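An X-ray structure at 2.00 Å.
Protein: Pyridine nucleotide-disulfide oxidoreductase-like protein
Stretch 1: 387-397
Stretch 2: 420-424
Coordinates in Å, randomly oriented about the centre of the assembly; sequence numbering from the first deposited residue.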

# COMPACT_ATOMS: atom_id res chain seq x y z
N ARG A 387 0.60 -8.32 26.94
CA ARG A 387 0.07 -6.96 27.01
C ARG A 387 -0.79 -6.61 25.75
O ARG A 387 -1.94 -6.12 25.84
CB ARG A 387 1.16 -5.89 27.26
CG ARG A 387 0.58 -4.48 27.53
CD ARG A 387 1.63 -3.37 27.59
NE ARG A 387 2.32 -3.15 26.31
CZ ARG A 387 1.77 -2.63 25.22
NH1 ARG A 387 0.48 -2.27 25.22
NH2 ARG A 387 2.48 -2.47 24.10
N LEU A 388 -0.24 -6.88 24.58
CA LEU A 388 -0.91 -6.56 23.32
C LEU A 388 -2.17 -7.40 23.13
O LEU A 388 -3.19 -6.86 22.73
CB LEU A 388 -0.00 -6.78 22.13
CG LEU A 388 1.14 -5.78 22.05
CD1 LEU A 388 2.06 -6.28 20.98
CD2 LEU A 388 0.64 -4.39 21.69
N TYR A 389 -2.10 -8.69 23.41
CA TYR A 389 -3.31 -9.55 23.37
C TYR A 389 -4.45 -9.04 24.30
O TYR A 389 -5.66 -9.01 23.91
CB TYR A 389 -2.93 -11.02 23.64
CG TYR A 389 -2.49 -11.71 22.38
CD1 TYR A 389 -1.19 -11.64 21.94
CD2 TYR A 389 -3.37 -12.44 21.63
CE1 TYR A 389 -0.78 -12.26 20.75
CE2 TYR A 389 -2.98 -13.04 20.45
CZ TYR A 389 -1.68 -12.95 20.03
OH TYR A 389 -1.30 -13.55 18.84
N LYS A 390 -4.08 -8.62 25.50
CA LYS A 390 -5.05 -8.03 26.44
C LYS A 390 -5.54 -6.72 25.95
O LYS A 390 -6.71 -6.46 26.05
CB LYS A 390 -4.47 -7.80 27.84
CG LYS A 390 -4.19 -9.05 28.68
CD LYS A 390 -4.17 -8.71 30.19
CE LYS A 390 -2.84 -8.96 30.92
NZ LYS A 390 -2.84 -10.23 31.70
N LEU A 391 -4.67 -5.87 25.40
CA LEU A 391 -5.14 -4.64 24.80
C LEU A 391 -6.18 -4.81 23.67
O LEU A 391 -7.17 -4.06 23.57
CB LEU A 391 -3.93 -3.86 24.29
CG LEU A 391 -4.16 -2.45 23.80
CD1 LEU A 391 -4.77 -1.56 24.91
CD2 LEU A 391 -2.79 -1.94 23.27
N ASP A 392 -5.96 -5.81 22.84
CA ASP A 392 -6.84 -6.05 21.70
C ASP A 392 -8.19 -6.69 22.01
O ASP A 392 -9.16 -6.59 21.20
CB ASP A 392 -6.14 -6.92 20.70
CG ASP A 392 -6.78 -6.83 19.36
OD1 ASP A 392 -7.10 -5.72 18.92
OD2 ASP A 392 -6.99 -7.90 18.73
N LEU A 393 -8.25 -7.41 23.12
CA LEU A 393 -9.38 -8.24 23.42
C LEU A 393 -10.73 -7.49 23.33
O LEU A 393 -11.65 -7.99 22.67
CB LEU A 393 -9.19 -8.88 24.80
CG LEU A 393 -10.43 -9.53 25.38
CD1 LEU A 393 -10.78 -10.71 24.55
CD2 LEU A 393 -10.10 -9.96 26.78
N PRO A 394 -10.84 -6.31 23.92
CA PRO A 394 -12.15 -5.69 23.87
C PRO A 394 -12.59 -5.31 22.44
O PRO A 394 -13.76 -5.57 22.05
CB PRO A 394 -11.98 -4.44 24.72
CG PRO A 394 -10.85 -4.75 25.64
CD PRO A 394 -9.94 -5.63 24.89
N HIS A 395 -11.72 -4.70 21.64
CA HIS A 395 -12.17 -4.36 20.31
C HIS A 395 -12.48 -5.63 19.50
O HIS A 395 -13.49 -5.72 18.78
CB HIS A 395 -11.15 -3.56 19.55
CG HIS A 395 -11.52 -3.32 18.11
ND1 HIS A 395 -12.58 -2.52 17.73
CD2 HIS A 395 -10.99 -3.78 16.96
CE1 HIS A 395 -12.66 -2.48 16.42
NE2 HIS A 395 -11.71 -3.23 15.93
N ALA A 396 -11.61 -6.62 19.60
CA ALA A 396 -11.77 -7.83 18.83
C ALA A 396 -13.10 -8.53 19.14
O ALA A 396 -13.75 -9.02 18.23
CB ALA A 396 -10.62 -8.76 19.12
N GLU A 397 -13.48 -8.58 20.42
CA GLU A 397 -14.75 -9.20 20.80
C GLU A 397 -15.91 -8.35 20.26
O GLU A 397 -16.89 -8.92 19.84
CB GLU A 397 -14.88 -9.35 22.29
CG GLU A 397 -13.88 -10.31 22.88
CD GLU A 397 -14.36 -11.78 22.97
OE1 GLU A 397 -14.02 -12.55 21.99
OE2 GLU A 397 -15.03 -12.16 24.03
N TYR A 420 -8.52 -13.64 14.79
CA TYR A 420 -7.12 -13.30 14.85
C TYR A 420 -7.02 -11.91 15.46
O TYR A 420 -7.96 -11.15 15.34
CB TYR A 420 -6.46 -13.26 13.46
CG TYR A 420 -7.24 -12.58 12.39
CD1 TYR A 420 -7.27 -11.18 12.26
CD2 TYR A 420 -7.94 -13.32 11.47
CE1 TYR A 420 -7.99 -10.56 11.24
CE2 TYR A 420 -8.64 -12.73 10.44
CZ TYR A 420 -8.66 -11.37 10.35
OH TYR A 420 -9.41 -10.85 9.40
N PRO A 421 -5.86 -11.55 16.03
CA PRO A 421 -5.69 -10.18 16.53
C PRO A 421 -5.88 -9.11 15.43
O PRO A 421 -5.55 -9.34 14.27
CB PRO A 421 -4.26 -10.15 16.99
CG PRO A 421 -3.86 -11.57 17.19
CD PRO A 421 -4.67 -12.38 16.24
N THR A 422 -6.44 -7.98 15.80
CA THR A 422 -6.72 -6.88 14.91
C THR A 422 -5.48 -6.52 14.05
O THR A 422 -5.60 -6.22 12.88
CB THR A 422 -7.14 -5.60 15.70
OG1 THR A 422 -8.23 -5.89 16.64
CG2 THR A 422 -7.59 -4.52 14.75
N TRP A 423 -4.29 -6.53 14.66
CA TRP A 423 -3.09 -6.21 13.92
C TRP A 423 -2.63 -7.17 12.77
O TRP A 423 -1.73 -6.80 12.05
CB TRP A 423 -1.96 -5.95 14.90
CG TRP A 423 -1.44 -7.17 15.62
CD1 TRP A 423 -0.62 -8.13 15.11
CD2 TRP A 423 -1.73 -7.57 16.97
NE1 TRP A 423 -0.33 -9.05 16.06
CE2 TRP A 423 -0.99 -8.74 17.21
CE3 TRP A 423 -2.48 -7.00 18.01
CZ2 TRP A 423 -1.01 -9.40 18.44
CZ3 TRP A 423 -2.52 -7.66 19.26
CH2 TRP A 423 -1.76 -8.85 19.46
N CYS A 424 -3.21 -8.37 12.60
CA CYS A 424 -2.72 -9.35 11.63
C CYS A 424 -3.17 -9.13 10.18
O CYS A 424 -2.61 -9.73 9.28
CB CYS A 424 -3.17 -10.77 12.02
SG CYS A 424 -2.41 -11.40 13.52

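A helix packs against a short turn here through a carboxylate that grips one residue of the turn, T422, by two hydrogen bonds, flanked by an edge-to-face aromatic pair, a compact example of how a buried acidic side chain can be paid for by pairing both of its oxygens. The acid is D392, whose CA-to-CB bond points toward the turn and whose chi1 is t. Its OD1 accepts a hydrogen bond from T422 OG1 at 2.6 Å, while its OD2 accepts one from T422 N at 3.0 Å, with a nearly straight N-H...acceptor angle of 171°. One residue thus supplies both donors, and threonine suits the place because its hydroxyl, held at chi1 m, lies close enough to its own backbone amide for a single carboxylate to span the two. The backbone of the turn is also tied to itself, C424 N donating to P421 O at 3.0 Å.

Beside this polar clasp, W423 contributes the largest covered area of any residue in the contact. Its six-membered ring presents an edge to the face of Y389, with centroids 5.1 Å apart and planes at 83°, and Y389 CE1 lies 3.7 Å from W423 CZ2. The Y389 CA-to-CB bond runs sideways, yet the long side chain brings its ring close to the turn, where CE2 also meets P421 CG at 3.7 Å. L388 adds an aliphatic surface, its CB 3.8 Å from W423 CH2. The broad indole can therefore touch successive turns of the helix, with W423 CZ3 reaching to 4.0 Å from D392 CB.

Further along the helix the contact thins. H395 approaches with its ring edge, CD2 3.5 Å from T422 OG1, and the small A396 leaves its CB 4.5 Å from that same hydroxyl oxygen. In all, 355 Å² is buried between the stretches.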